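Long-range contacts in hypothetical protein BACOVA_04980 (Bacteroides ovatus, PDB 3UFI), which is probably a fimbrial (pilus) subunit of the FimA type that serves in cell adhesion: residues I15-N20 and S149-D154; T47-E52 and E95-A100; Y63-Y68 and T110-E115. All blocks are in the same frame, centred on the assembly; numbering follows the deposited sequence.

Interaction 1 of 3, residues I15-N20 and S149-D154; sequences IEIYGN and SPVTFD
I17 and F153 meet on the buried face of two parallel strands, where CG2 of I17 sits in the plane of the F153 ring, at its edge, 3.7 Å from CE2. With CG1 anti to the carbonyl carbon (chi1 -62°), I17 also sends that branch beside V151, CG1 to CG1 at 4.0 Å, the two side chains pointing the same way. I15 adds CD1 against the same V151 methyl, more loosely. The layer continues beyond the pair: V151 and F153 rest on A142 of strand 138-146, and I17 and F153 both touch V46 of strand 43-51.

The other face, carrying E16, P150, Y18, T152, N20 and D154, is looser and mostly exposed. CB of P150 lies at the edge of the Y18 ring, 4.1 Å from CE1, while OG1 of T152 approaches Y18 CB. CG2 of T152 comes 3.7 Å from ND2 of N20, a contact without polar character. In the conformer given here, D154 OD2 bonds to N22 ND2.

Between the faces, five backbone hydrogen bonds join the strands. V151 N to E16 O, at 2.7 Å, comes nearly along the C=O axis, as does N20 N to F153 O. E16 N reaches S149 O from above the carbonyl plane, 45° out of it, where the pairing begins. E16, Y18 and N20 donate to S149, V151 and F153, while V151 and F153 donate back to E16 and Y18, the alternation of a parallel beta pair; with one face apolar and buried and the other mixed and mostly exposed, the pair forms part of the mixed sheet in this fimbrillin-like fold.

Interaction 2 of 3, residues T47-E52 and E95-A100; sequences TVEADE and EFTLNA
The F96 ring has water 1 over one face, 3.5 Å above its plane and displaced toward the rim. The D51 carboxylate lies alongside the ring, its plane turned 49° from it, with CG 3.4 Å from CE2; CG anti to the backbone N (chi1 179°) sets it there. CG1 of V48 approaches CD2 obliquely, and CG2 of V48 packs beside L98. Water 1 donates to both D51 OD1 and E95 O, tying the acid to the opposite backbone, while N54 N also bonds to OD1.

On the other side of the sheet, the amide of N99 is turned 56° from the E49 carboxylate. ND2 donates at 2.8 Å to OE1 of E49, which uses its anti lone pair and lies close to the amide plane. In the conformer given, Q141 NE2 donates to N99 OD1, consistent with this amide orientation. CG2 of T97 lies beside the E49 carboxylate, 3.8 Å from OE2.

The antiparallel pairing is offset by a classic beta bulge: E49 N and A50 N both bond to T97 O from the same face of its plane, the first at 2.8 Å and the second at 3.3 Å. The extra residue turns E49 toward the neighbouring strand. Chemically, then, the bulge brings a carboxylate to an amide, and in this conformer the N-H donated by N99 may favour the charged form of E49, although N99 OD1 also lies close to OE1.

Interaction 3 of 3, residues Y63-Y68 and T110-E115; sequences YINIQY and TLPGTE
N65 supplies the polar part of this contact, reaching from the chain just ahead of strand 66-72 into the loop that holds T110, L111 and P112. Its ND2 gives T110 O a weak hydrogen bond, 3.2 Å long and bent to 122° at the hydrogen. CB of N65 comes just as near that oxygen, so the carbonyl lies beside the root of the side chain as well as its amide. CG, anti to the backbone N (chi1 -164°), lies 3.5 Å from the same T110 O. Stronger partners come from strand 95-102 and the loop after it: Y101 OH bonds to OD1, while A107 O and Q105 O accept from ND2. Replacing N65 with an alanine would probably leave Y101 OH and the carbonyls of A107 and Q105 without this amide partner and loosen the hold on the loop.

Van der Waals contacts do the rest. The amide of N65 crosses the P112 ring obliquely, with CG and OD1 each 3.7 Å from CD. I64 offers its CG2 branch: this methyl, anti to the backbone N, sits 3.8 Å from CD2 of L111 and 3.7 Å from L111 N.

The backbone of N65 is in the left-handed region, with phi and psi both near 50°, and N65 and I66 together face V46 on the adjoining strand. That is a G1 beta bulge, here occupied by asparagine at the entry to strand 66-72.

All three contacts reach one mixed sheet, interaction 3 joining it to a loop. Interactions 1 and 2 have centres about 13 Å apart, as do interactions 2 and 3, whereas interactions 1 and 3 are about 18 Å apart. Along the chain, 15-20 with 149-154 encloses the other two, whose segments alternate: 47-52, 63-68, 95-100, 110-115. Strand 43-51 borders both 95-102 and 66-72, so interaction 2 is bonded directly to interaction 3, through V48 N to Y63 O and N65 N to T47 OG1. Interaction 1 meets the others by packing: F153 and I15 on L98, and I17 on Y68. Sequence-distant strands and a loop are thereby joined within one fimbrillin-like fold.

Interaction 1 of 3, residues I15-N20 and S149-D154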
ATOM      1  N   ILE A  15     -16.833  -3.797  19.528  1.00 30.89           N
ATOM      2  CA  ILE A  15     -16.499  -4.791  18.514  1.00 29.91           C
ATOM      3  C   ILE A  15     -14.985  -5.068  18.655  1.00 32.49           C
ATOM      4  O   ILE A  15     -14.234  -4.232  19.170  1.00 30.55           O
ATOM      5  CB  ILE A  15     -16.896  -4.365  17.075  1.00 31.81           C
ATOM      6  CG1 ILE A  15     -16.121  -3.084  16.629  1.00 31.09           C
ATOM      7  CG2 ILE A  15     -18.447  -4.290  16.936  1.00 31.87           C
ATOM      8  CD1 ILE A  15     -16.202  -2.694  15.257  1.00 30.75           C
ATOM      9  N   GLU A  16     -14.550  -6.234  18.215  1.00 30.75           N
ATOM     10  CA  GLU A  16     -13.145  -6.616  18.283  1.00 30.81           C
ATOM     11  C   GLU A  16     -12.647  -6.736  16.876  1.00 33.30           C
ATOM     12  O   GLU A  16     -13.233  -7.463  16.076  1.00 33.97           O
ATOM     13  CB  GLU A  16     -12.985  -7.939  19.027  1.00 33.02           C
ATOM     14  CG  GLU A  16     -13.400  -7.904  20.482  1.00 44.26           C
ATOM     15  CD  GLU A  16     -13.309  -9.318  21.018  1.00 73.02           C
ATOM     16  OE1 GLU A  16     -12.177  -9.754  21.330  1.00 69.91           O
ATOM     17  OE2 GLU A  16     -14.329 -10.040  20.950  1.00 68.52           O
ATOM     18  N   ILE A  17     -11.563  -6.062  16.575  1.00 28.44           N
ATOM     19  CA  ILE A  17     -11.068  -5.975  15.212  1.00 26.16           C
ATOM     20  C   ILE A  17      -9.760  -6.723  14.991  1.00 29.76           C
ATOM     21  O   ILE A  17      -8.815  -6.664  15.787  1.00 28.95           O
ATOM     22  CB  ILE A  17     -10.946  -4.461  14.831  1.00 28.01           C
ATOM     23  CG1 ILE A  17     -12.365  -3.787  14.899  1.00 27.99           C
ATOM     24  CG2 ILE A  17     -10.274  -4.277  13.449  1.00 25.06           C
ATOM     25  CD1 ILE A  17     -12.449  -2.407  14.594  1.00 32.98           C
ATOM     26  N   TYR A  18      -9.741  -7.429  13.858  1.00 25.77           N
ATOM     27  CA  TYR A  18      -8.612  -8.133  13.304  1.00 23.61           C
ATOM     28  C   TYR A  18      -8.441  -7.734  11.851  1.00 27.57           C
ATOM     29  O   TYR A  18      -9.379  -7.229  11.225  1.00 24.99           O
ATOM     30  CB  TYR A  18      -8.799  -9.650  13.379  1.00 24.30           C
ATOM     31  CG  TYR A  18      -8.901 -10.258  14.752  1.00 24.10           C
ATOM     32  CD1 TYR A  18     -10.144 -10.441  15.360  1.00 26.30           C
ATOM     33  CD2 TYR A  18      -7.781 -10.814  15.372  1.00 23.79           C
ATOM     34  CE1 TYR A  18     -10.269 -11.144  16.555  1.00 26.97           C
ATOM     35  CE2 TYR A  18      -7.898 -11.528  16.571  1.00 25.85           C
ATOM     36  CZ  TYR A  18      -9.152 -11.727  17.132  1.00 30.75           C
ATOM     37  OH  TYR A  18      -9.305 -12.422  18.301  1.00 29.14           O
ATOM     38  N   GLY A  19      -7.267  -8.034  11.302  1.00 25.92           N
ATOM     39  CA  GLY A  19      -6.970  -7.741   9.915  1.00 24.86           C
ATOM     40  C   GLY A  19      -6.056  -8.758   9.267  1.00 30.02           C
ATOM     41  O   GLY A  19      -5.054  -9.178   9.858  1.00 29.31           O
ATOM     42  N   ASN A  20      -6.418  -9.147   8.036  1.00 26.87           N
ATOM     43  CA  ASN A  20      -5.609  -9.962   7.119  1.00 26.84           C
ATOM     44  C   ASN A  20      -5.128  -9.057   6.016  1.00 30.61           C
ATOM     45  O   ASN A  20      -5.820  -8.093   5.680  1.00 31.05           O
ATOM     46  CB  ASN A  20      -6.433 -11.101   6.494  1.00 23.62           C
ATOM     47  CG  ASN A  20      -6.673 -12.297   7.338  1.00 35.85           C
ATOM     48  OD1 ASN A  20      -5.763 -12.843   7.948  1.00 31.65           O
ATOM     49  ND2 ASN A  20      -7.887 -12.820   7.268  1.00 31.79           N
ATOM     50  N   SER A 149     -19.208  -8.162  18.506  1.00 33.27           N
ATOM     51  CA  SER A 149     -18.631  -9.350  17.914  1.00 32.33           C
ATOM     52  C   SER A 149     -17.256  -9.069  17.343  1.00 34.36           C
ATOM     53  O   SER A 149     -16.954  -7.916  17.001  1.00 31.78           O
ATOM     54  CB  SER A 149     -19.534  -9.862  16.791  1.00 34.01           C
ATOM     55  OG  SER A 149     -20.839 -10.149  17.253  1.00 42.69           O
ATOM     56  N   PRO A 150     -16.446 -10.135  17.125  1.00 30.69           N
ATOM     57  CA  PRO A 150     -15.181  -9.936  16.410  1.00 29.17           C
ATOM     58  C   PRO A 150     -15.441  -9.752  14.907  1.00 33.27           C
ATOM     59  O   PRO A 150     -16.330 -10.370  14.333  1.00 35.00           O
ATOM     60  CB  PRO A 150     -14.387 -11.233  16.690  1.00 30.54           C
ATOM     61  CG  PRO A 150     -15.291 -12.135  17.466  1.00 35.56           C
ATOM     62  CD  PRO A 150     -16.670 -11.565  17.448  1.00 31.85           C
ATOM     63  N   VAL A 151     -14.689  -8.901  14.280  1.00 30.31           N
ATOM     64  CA  VAL A 151     -14.758  -8.699  12.823  1.00 30.00           C
ATOM     65  C   VAL A 151     -13.326  -8.734  12.297  1.00 31.21           C
ATOM     66  O   VAL A 151     -12.443  -8.108  12.889  1.00 30.55           O
ATOM     67  CB  VAL A 151     -15.531  -7.411  12.371  1.00 33.06           C
ATOM     68  CG1 VAL A 151     -15.060  -6.171  13.124  1.00 31.89           C
ATOM     69  CG2 VAL A 151     -15.428  -7.186  10.848  1.00 32.40           C
ATOM     70  N   THR A 152     -13.103  -9.447  11.193  1.00 27.91           N
ATOM     71  CA  THR A 152     -11.808  -9.473  10.521  1.00 26.97           C
ATOM     72  C   THR A 152     -11.905  -8.772   9.182  1.00 30.55           C
ATOM     73  O   THR A 152     -12.650  -9.214   8.308  1.00 30.37           O
ATOM     74  CB  THR A 152     -11.267 -10.895  10.323  1.00 29.46           C
ATOM     75  OG1 THR A 152     -11.210 -11.528  11.588  1.00 31.30           O
ATOM     76  CG2 THR A 152      -9.836 -10.896   9.683  1.00 23.34           C
ATOM     77  N   PHE A 153     -11.123  -7.713   9.000  1.00 26.72           N
ATOM     78  CA  PHE A 153     -11.057  -7.048   7.714  1.00 26.21           C
ATOM     79  C   PHE A 153     -10.072  -7.768   6.802  1.00 30.74           C
ATOM     80  O   PHE A 153      -9.004  -8.192   7.265  1.00 30.75           O
ATOM     81  CB  PHE A 153     -10.596  -5.585   7.878  1.00 27.42           C
ATOM     82  CG  PHE A 153     -11.592  -4.684   8.543  1.00 28.68           C
ATOM     83  CD1 PHE A 153     -12.695  -4.203   7.844  1.00 31.22           C
ATOM     84  CD2 PHE A 153     -11.417  -4.288   9.860  1.00 30.97           C
ATOM     85  CE1 PHE A 153     -13.621  -3.360   8.463  1.00 31.72           C
ATOM     86  CE2 PHE A 153     -12.328  -3.414  10.470  1.00 34.00           C
ATOM     87  CZ  PHE A 153     -13.431  -2.969   9.769  1.00 31.95           C
ATOM     88  N   ASP A 154     -10.427  -7.917   5.523  1.00 27.24           N
ATOM     89  CA  ASP A 154      -9.521  -8.486   4.527  0.50 26.78           C
ATOM     90  C   ASP A 154      -8.976  -7.342   3.671  1.00 29.73           C
ATOM     91  O   ASP A 154      -9.657  -6.866   2.759  1.00 30.44           O
ATOM     92  CB  ASP A 154     -10.178  -9.573   3.658  0.50 29.44           C
ATOM     93  CG  ASP A 154      -9.166 -10.279   2.766  0.50 38.84           C
ATOM     94  OD1 ASP A 154      -7.989 -10.408   3.187  0.50 37.37           O
ATOM     95  OD2 ASP A 154      -9.544 -10.690   1.646  0.50 46.68           O
TER

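Interaction 2 of 3, residues T47-E52 and E95-A100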
ATOM      1  N   THR A  47     -14.238   2.895   9.810  1.00 29.99           N
ATOM      2  CA  THR A  47     -15.445   3.676   9.611  1.00 29.77           C
ATOM      3  C   THR A  47     -16.674   2.754   9.537  1.00 33.40           C
ATOM      4  O   THR A  47     -16.663   1.770   8.794  1.00 31.84           O
ATOM      5  CB  THR A  47     -15.302   4.513   8.323  1.00 32.42           C
ATOM      6  OG1 THR A  47     -14.145   5.337   8.434  1.00 32.53           O
ATOM      7  CG2 THR A  47     -16.517   5.393   8.036  1.00 27.10           C
ATOM      8  N   VAL A  48     -17.742   3.130  10.256  1.00 30.60           N
ATOM      9  CA  VAL A  48     -19.054   2.480  10.186  1.00 30.89           C
ATOM     10  C   VAL A  48     -19.769   3.163   9.023  1.00 38.17           C
ATOM     11  O   VAL A  48     -20.122   4.340   9.114  1.00 36.21           O
ATOM     12  CB  VAL A  48     -19.840   2.521  11.507  1.00 33.74           C
ATOM     13  CG1 VAL A  48     -21.228   1.906  11.326  1.00 34.15           C
ATOM     14  CG2 VAL A  48     -19.069   1.798  12.607  1.00 32.48           C
ATOM     15  N   GLU A  49     -19.837   2.456   7.890  1.00 40.05           N
ATOM     16  CA  GLU A  49     -20.387   2.943   6.628  1.00 44.01           C
ATOM     17  C   GLU A  49     -21.906   2.952   6.655  1.00 54.34           C
ATOM     18  O   GLU A  49     -22.521   3.989   6.420  1.00 56.37           O
ATOM     19  CB  GLU A  49     -19.858   2.090   5.446  1.00 45.63           C
ATOM     20  CG  GLU A  49     -20.609   2.317   4.140  1.00 64.71           C
ATOM     21  CD  GLU A  49     -20.071   1.632   2.901  1.00 96.69           C
ATOM     22  OE1 GLU A  49     -18.842   1.694   2.671  1.00101.30           O
ATOM     23  OE2 GLU A  49     -20.892   1.095   2.121  1.00 93.38           O
ATOM     24  N   ALA A  50     -22.498   1.797   6.940  1.00 53.92           N
ATOM     25  CA  ALA A  50     -23.935   1.586   6.953  1.00 55.20           C
ATOM     26  C   ALA A  50     -24.369   0.748   8.130  1.00 60.16           C
ATOM     27  O   ALA A  50     -23.656  -0.154   8.563  1.00 55.53           O
ATOM     28  CB  ALA A  50     -24.377   0.904   5.657  1.00 56.12           C
ATOM     29  N   ASP A  51     -25.551   1.106   8.649  1.00 62.50           N
ATOM     30  CA  ASP A  51     -26.345   0.482   9.693  1.00 65.01           C
ATOM     31  C   ASP A  51     -27.609   0.065   8.960  1.00 74.90           C
ATOM     32  O   ASP A  51     -28.375   0.932   8.528  1.00 74.72           O
ATOM     33  CB  ASP A  51     -26.593   1.499  10.838  1.00 67.21           C
ATOM     34  CG  ASP A  51     -27.430   1.034  12.028  1.00 78.21           C
ATOM     35  OD1 ASP A  51     -28.208   0.061  11.874  1.00 78.29           O
ATOM     36  OD2 ASP A  51     -27.310   1.648  13.115  1.00 85.37           O
ATOM     37  N   GLU A  52     -27.771  -1.244   8.708  1.00 76.27           N
ATOM     38  CA  GLU A  52     -28.892  -1.775   7.926  1.00 79.01           C
ATOM     39  C   GLU A  52     -30.253  -1.616   8.632  1.00 88.58           C
ATOM     40  O   GLU A  52     -31.274  -1.567   7.945  1.00 89.52           O
ATOM     41  CB  GLU A  52     -28.647  -3.240   7.535  1.00 80.33           C
ATOM     42  CG  GLU A  52     -28.027  -3.415   6.155  1.00 91.55           C
ATOM     43  CD  GLU A  52     -26.631  -2.854   5.938  1.00113.12           C
ATOM     44  OE1 GLU A  52     -25.669  -3.393   6.531  1.00103.65           O
ATOM     45  OE2 GLU A  52     -26.495  -1.904   5.133  1.00108.56           O
ATOM     46  N   GLU A  95     -27.259  -5.844  10.931  1.00 39.27           N
ATOM     47  CA  GLU A  95     -25.977  -5.912  10.235  1.00 37.62           C
ATOM     48  C   GLU A  95     -25.441  -4.528   9.950  1.00 39.15           C
ATOM     49  O   GLU A  95     -26.204  -3.569   9.851  1.00 39.27           O
ATOM     50  CB  GLU A  95     -26.102  -6.685   8.923  1.00 39.22           C
ATOM     51  CG  GLU A  95     -26.548  -8.126   9.113  1.00 49.80           C
ATOM     52  CD  GLU A  95     -26.426  -9.020   7.898  1.00 72.54           C
ATOM     53  OE1 GLU A  95     -26.525  -8.512   6.756  1.00 64.42           O
ATOM     54  OE2 GLU A  95     -26.233 -10.242   8.094  1.00 77.12           O
ATOM     55  N   PHE A  96     -24.120  -4.429   9.822  1.00 32.81           N
ATOM     56  CA  PHE A  96     -23.409  -3.191   9.521  1.00 30.27           C
ATOM     57  C   PHE A  96     -22.392  -3.438   8.449  1.00 35.36           C
ATOM     58  O   PHE A  96     -21.927  -4.568   8.282  1.00 35.26           O
ATOM     59  CB  PHE A  96     -22.705  -2.642  10.772  1.00 30.31           C
ATOM     60  CG  PHE A  96     -23.613  -2.315  11.935  1.00 32.27           C
ATOM     61  CD1 PHE A  96     -24.047  -3.314  12.804  1.00 34.13           C
ATOM     62  CD2 PHE A  96     -24.010  -1.003  12.181  1.00 32.87           C
ATOM     63  CE1 PHE A  96     -24.894  -3.008  13.868  1.00 35.33           C
ATOM     64  CE2 PHE A  96     -24.834  -0.696  13.260  1.00 35.51           C
ATOM     65  CZ  PHE A  96     -25.272  -1.696  14.096  1.00 34.58           C
ATOM     66  N   THR A  97     -22.055  -2.384   7.719  1.00 32.26           N
ATOM     67  CA  THR A  97     -20.982  -2.357   6.751  1.00 31.02           C
ATOM     68  C   THR A  97     -19.904  -1.465   7.336  1.00 32.18           C
ATOM     69  O   THR A  97     -20.190  -0.348   7.758  1.00 30.44           O
ATOM     70  CB  THR A  97     -21.426  -1.906   5.363  1.00 37.04           C
ATOM     71  OG1 THR A  97     -22.423  -2.803   4.891  1.00 38.89           O
ATOM     72  CG2 THR A  97     -20.257  -1.865   4.372  1.00 30.85           C
ATOM     73  N   LEU A  98     -18.672  -1.974   7.390  1.00 28.90           N
ATOM     74  CA  LEU A  98     -17.534  -1.219   7.909  1.00 28.33           C
ATOM     75  C   LEU A  98     -16.424  -1.206   6.906  1.00 32.25           C
ATOM     76  O   LEU A  98     -16.213  -2.201   6.221  1.00 33.38           O
ATOM     77  CB  LEU A  98     -17.001  -1.843   9.230  1.00 27.58           C
ATOM     78  CG  LEU A  98     -17.601  -1.370  10.561  1.00 29.97           C
ATOM     79  CD1 LEU A  98     -19.068  -1.808  10.717  1.00 28.51           C
ATOM     80  CD2 LEU A  98     -16.796  -1.925  11.729  1.00 30.19           C
ATOM     81  N   ASN A  99     -15.698  -0.094   6.820  1.00 28.69           N
ATOM     82  CA  ASN A  99     -14.541   0.091   5.934  0.50 27.92           C
ATOM     83  C   ASN A  99     -13.319   0.311   6.765  1.00 30.48           C
ATOM     84  O   ASN A  99     -13.443   0.858   7.864  1.00 29.28           O
ATOM     85  CB  ASN A  99     -14.706   1.314   5.003  0.50 27.51           C
ATOM     86  CG  ASN A  99     -15.914   1.326   4.129  0.50 41.51           C
ATOM     87  OD1 ASN A  99     -16.256   0.339   3.477  0.50 34.60           O
ATOM     88  ND2 ASN A  99     -16.553   2.477   4.057  0.50 35.99           N
ATOM     89  N   ALA A 100     -12.149  -0.051   6.271  1.00 27.28           N
ATOM     90  CA  ALA A 100     -10.932   0.227   7.006  1.00 26.43           C
ATOM     91  C   ALA A 100      -9.810   0.501   6.024  1.00 27.87           C
ATOM     92  O   ALA A 100      -9.882   0.074   4.877  1.00 25.68           O
ATOM     93  CB  ALA A 100     -10.590  -0.931   7.943  1.00 26.68           C
TER
HETATM   94  O   HOH W   1     -28.012  -2.577  12.028  1.00 49.75           O
HETATM   95  O   HOH W   2     -24.005  -5.692   5.716  1.00 52.44           O

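Interaction 3 of 3, residues Y63-Y68 and T110-E115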
ATOM      1  N   TYR A  63     -18.599   7.096  14.406  1.00 34.63           N
ATOM      2  CA  TYR A  63     -17.573   6.107  14.142  1.00 31.57           C
ATOM      3  C   TYR A  63     -17.055   6.214  12.713  1.00 34.85           C
ATOM      4  O   TYR A  63     -17.322   5.377  11.842  1.00 32.90           O
ATOM      5  CB  TYR A  63     -18.097   4.720  14.493  1.00 30.45           C
ATOM      6  CG  TYR A  63     -18.597   4.614  15.921  1.00 30.00           C
ATOM      7  CD1 TYR A  63     -17.831   5.084  16.989  1.00 30.47           C
ATOM      8  CD2 TYR A  63     -19.805   3.978  16.216  1.00 30.74           C
ATOM      9  CE1 TYR A  63     -18.259   4.932  18.312  1.00 30.26           C
ATOM     10  CE2 TYR A  63     -20.242   3.817  17.536  1.00 31.12           C
ATOM     11  CZ  TYR A  63     -19.460   4.288  18.580  1.00 37.31           C
ATOM     12  OH  TYR A  63     -19.870   4.124  19.883  1.00 39.61           O
ATOM     13  N   ILE A  64     -16.295   7.290  12.501  1.00 30.30           N
ATOM     14  CA  ILE A  64     -15.647   7.616  11.244  1.00 29.47           C
ATOM     15  C   ILE A  64     -14.146   7.749  11.498  1.00 31.80           C
ATOM     16  O   ILE A  64     -13.769   8.473  12.412  1.00 32.51           O
ATOM     17  CB  ILE A  64     -16.251   8.916  10.647  1.00 32.57           C
ATOM     18  CG1 ILE A  64     -17.767   8.770  10.388  1.00 33.49           C
ATOM     19  CG2 ILE A  64     -15.495   9.358   9.381  1.00 30.80           C
ATOM     20  CD1 ILE A  64     -18.494  10.124  10.171  1.00 32.62           C
ATOM     21  N   ASN A  65     -13.293   7.049  10.715  1.00 27.39           N
ATOM     22  CA  ASN A  65     -11.836   7.167  10.827  1.00 26.62           C
ATOM     23  C   ASN A  65     -11.356   7.016  12.301  1.00 28.67           C
ATOM     24  O   ASN A  65     -10.603   7.837  12.812  1.00 26.14           O
ATOM     25  CB  ASN A  65     -11.391   8.541  10.253  1.00 24.34           C
ATOM     26  CG  ASN A  65      -9.927   8.658   9.960  1.00 35.34           C
ATOM     27  OD1 ASN A  65      -9.326   7.768   9.369  1.00 30.65           O
ATOM     28  ND2 ASN A  65      -9.328   9.783  10.332  1.00 27.12           N
ATOM     29  N   ILE A  66     -11.792   5.952  12.962  1.00 26.80           N
ATOM     30  CA  ILE A  66     -11.404   5.675  14.344  1.00 26.16           C
ATOM     31  C   ILE A  66     -10.076   4.954  14.273  1.00 28.91           C
ATOM     32  O   ILE A  66      -9.989   3.953  13.583  1.00 27.25           O
ATOM     33  CB  ILE A  66     -12.501   4.879  15.122  1.00 28.02           C
ATOM     34  CG1 ILE A  66     -13.875   5.605  15.088  1.00 29.26           C
ATOM     35  CG2 ILE A  66     -12.046   4.543  16.561  1.00 24.80           C
ATOM     36  CD1 ILE A  66     -13.942   7.089  15.660  1.00 31.01           C
ATOM     37  N   GLN A  67      -9.050   5.458  14.976  1.00 26.87           N
ATOM     38  CA  GLN A  67      -7.728   4.840  14.933  1.00 25.82           C
ATOM     39  C   GLN A  67      -7.638   3.592  15.821  1.00 28.66           C
ATOM     40  O   GLN A  67      -8.030   3.634  16.975  1.00 27.69           O
ATOM     41  CB  GLN A  67      -6.635   5.848  15.333  1.00 26.64           C
ATOM     42  CG  GLN A  67      -5.227   5.313  14.995  1.00 25.32           C
ATOM     43  CD  GLN A  67      -4.102   6.176  15.480  1.00 35.44           C
ATOM     44  OE1 GLN A  67      -2.955   5.950  15.143  1.00 31.11           O
ATOM     45  NE2 GLN A  67      -4.384   7.174  16.289  1.00 24.21           N
ATOM     46  N   TYR A  68      -7.106   2.501  15.252  1.00 25.61           N
ATOM     47  CA  TYR A  68      -6.797   1.219  15.887  1.00 24.25           C
ATOM     48  C   TYR A  68      -5.313   0.939  15.644  1.00 29.01           C
ATOM     49  O   TYR A  68      -4.768   1.344  14.618  1.00 26.04           O
ATOM     50  CB  TYR A  68      -7.681   0.061  15.354  1.00 23.42           C
ATOM     51  CG  TYR A  68      -9.093   0.060  15.900  1.00 23.60           C
ATOM     52  CD1 TYR A  68     -10.035   0.993  15.466  1.00 25.63           C
ATOM     53  CD2 TYR A  68      -9.489  -0.868  16.857  1.00 24.34           C
ATOM     54  CE1 TYR A  68     -11.338   0.997  15.976  1.00 26.91           C
ATOM     55  CE2 TYR A  68     -10.779  -0.860  17.388  1.00 25.05           C
ATOM     56  CZ  TYR A  68     -11.695   0.084  16.954  1.00 29.27           C
ATOM     57  OH  TYR A  68     -12.969   0.049  17.439  1.00 31.54           O
ATOM     58  N   THR A 110     -13.866  12.100  11.723  1.00 30.55           N
ATOM     59  CA  THR A 110     -13.767  12.832  10.450  1.00 30.87           C
ATOM     60  C   THR A 110     -12.930  12.092   9.438  1.00 33.97           C
ATOM     61  O   THR A 110     -11.834  11.633   9.784  1.00 33.13           O
ATOM     62  CB  THR A 110     -13.109  14.224  10.612  1.00 33.59           C
ATOM     63  OG1 THR A 110     -13.400  14.788  11.864  1.00 42.02           O
ATOM     64  CG2 THR A 110     -13.470  15.170   9.482  1.00 26.98           C
ATOM     65  N   LEU A 111     -13.359  12.116   8.158  1.00 31.18           N
ATOM     66  CA  LEU A 111     -12.600  11.463   7.084  1.00 30.05           C
ATOM     67  C   LEU A 111     -11.299  12.243   6.814  1.00 31.64           C
ATOM     68  O   LEU A 111     -11.318  13.473   6.830  1.00 30.63           O
ATOM     69  CB  LEU A 111     -13.440  11.329   5.799  1.00 29.92           C
ATOM     70  CG  LEU A 111     -14.604  10.308   5.794  1.00 32.57           C
ATOM     71  CD1 LEU A 111     -15.424  10.453   4.548  1.00 33.40           C
ATOM     72  CD2 LEU A 111     -14.132   8.873   5.920  1.00 28.05           C
ATOM     73  N   PRO A 112     -10.152  11.547   6.617  1.00 27.79           N
ATOM     74  CA  PRO A 112      -8.886  12.268   6.369  1.00 27.08           C
ATOM     75  C   PRO A 112      -8.855  12.933   4.987  1.00 32.92           C
ATOM     76  O   PRO A 112      -9.761  12.712   4.183  1.00 32.28           O
ATOM     77  CB  PRO A 112      -7.838  11.159   6.478  1.00 27.27           C
ATOM     78  CG  PRO A 112      -8.557   9.918   6.057  1.00 30.38           C
ATOM     79  CD  PRO A 112      -9.955  10.080   6.584  1.00 27.15           C
ATOM     80  N   GLY A 113      -7.824  13.742   4.727  1.00 30.97           N
ATOM     81  CA  GLY A 113      -7.661  14.424   3.449  1.00 32.05           C
ATOM     82  C   GLY A 113      -8.847  15.294   3.088  1.00 39.28           C
ATOM     83  O   GLY A 113      -9.398  15.975   3.954  1.00 39.26           O
ATOM     84  N   THR A 114      -9.256  15.276   1.807  1.00 37.34           N
ATOM     85  CA  THR A 114     -10.399  16.074   1.347  1.00 38.06           C
ATOM     86  C   THR A 114     -11.566  15.121   1.184  1.00 43.21           C
ATOM     87  O   THR A 114     -11.649  14.413   0.176  1.00 43.41           O
ATOM     88  CB  THR A 114     -10.061  16.865   0.063  1.00 41.97           C
ATOM     89  OG1 THR A 114      -8.868  17.608   0.278  1.00 40.18           O
ATOM     90  CG2 THR A 114     -11.180  17.828  -0.351  1.00 40.95           C
ATOM     91  N   GLU A 115     -12.430  15.062   2.206  1.00 40.75           N
ATOM     92  CA  GLU A 115     -13.617  14.191   2.266  1.00 40.43           C
ATOM     93  C   GLU A 115     -13.247  12.712   2.004  1.00 39.95           C
ATOM     94  O   GLU A 115     -13.933  12.032   1.245  1.00 39.96           O
ATOM     95  CB  GLU A 115     -14.700  14.668   1.269  1.00 43.40           C
ATOM     96  CG  GLU A 115     -15.099  16.131   1.407  1.00 57.45           C
ATOM     97  CD  GLU A 115     -16.510  16.401   1.888  1.00100.71           C
ATOM     98  OE1 GLU A 115     -16.974  15.708   2.824  1.00108.58           O
ATOM     99  OE2 GLU A 115     -17.135  17.347   1.355  1.00107.65           O
TER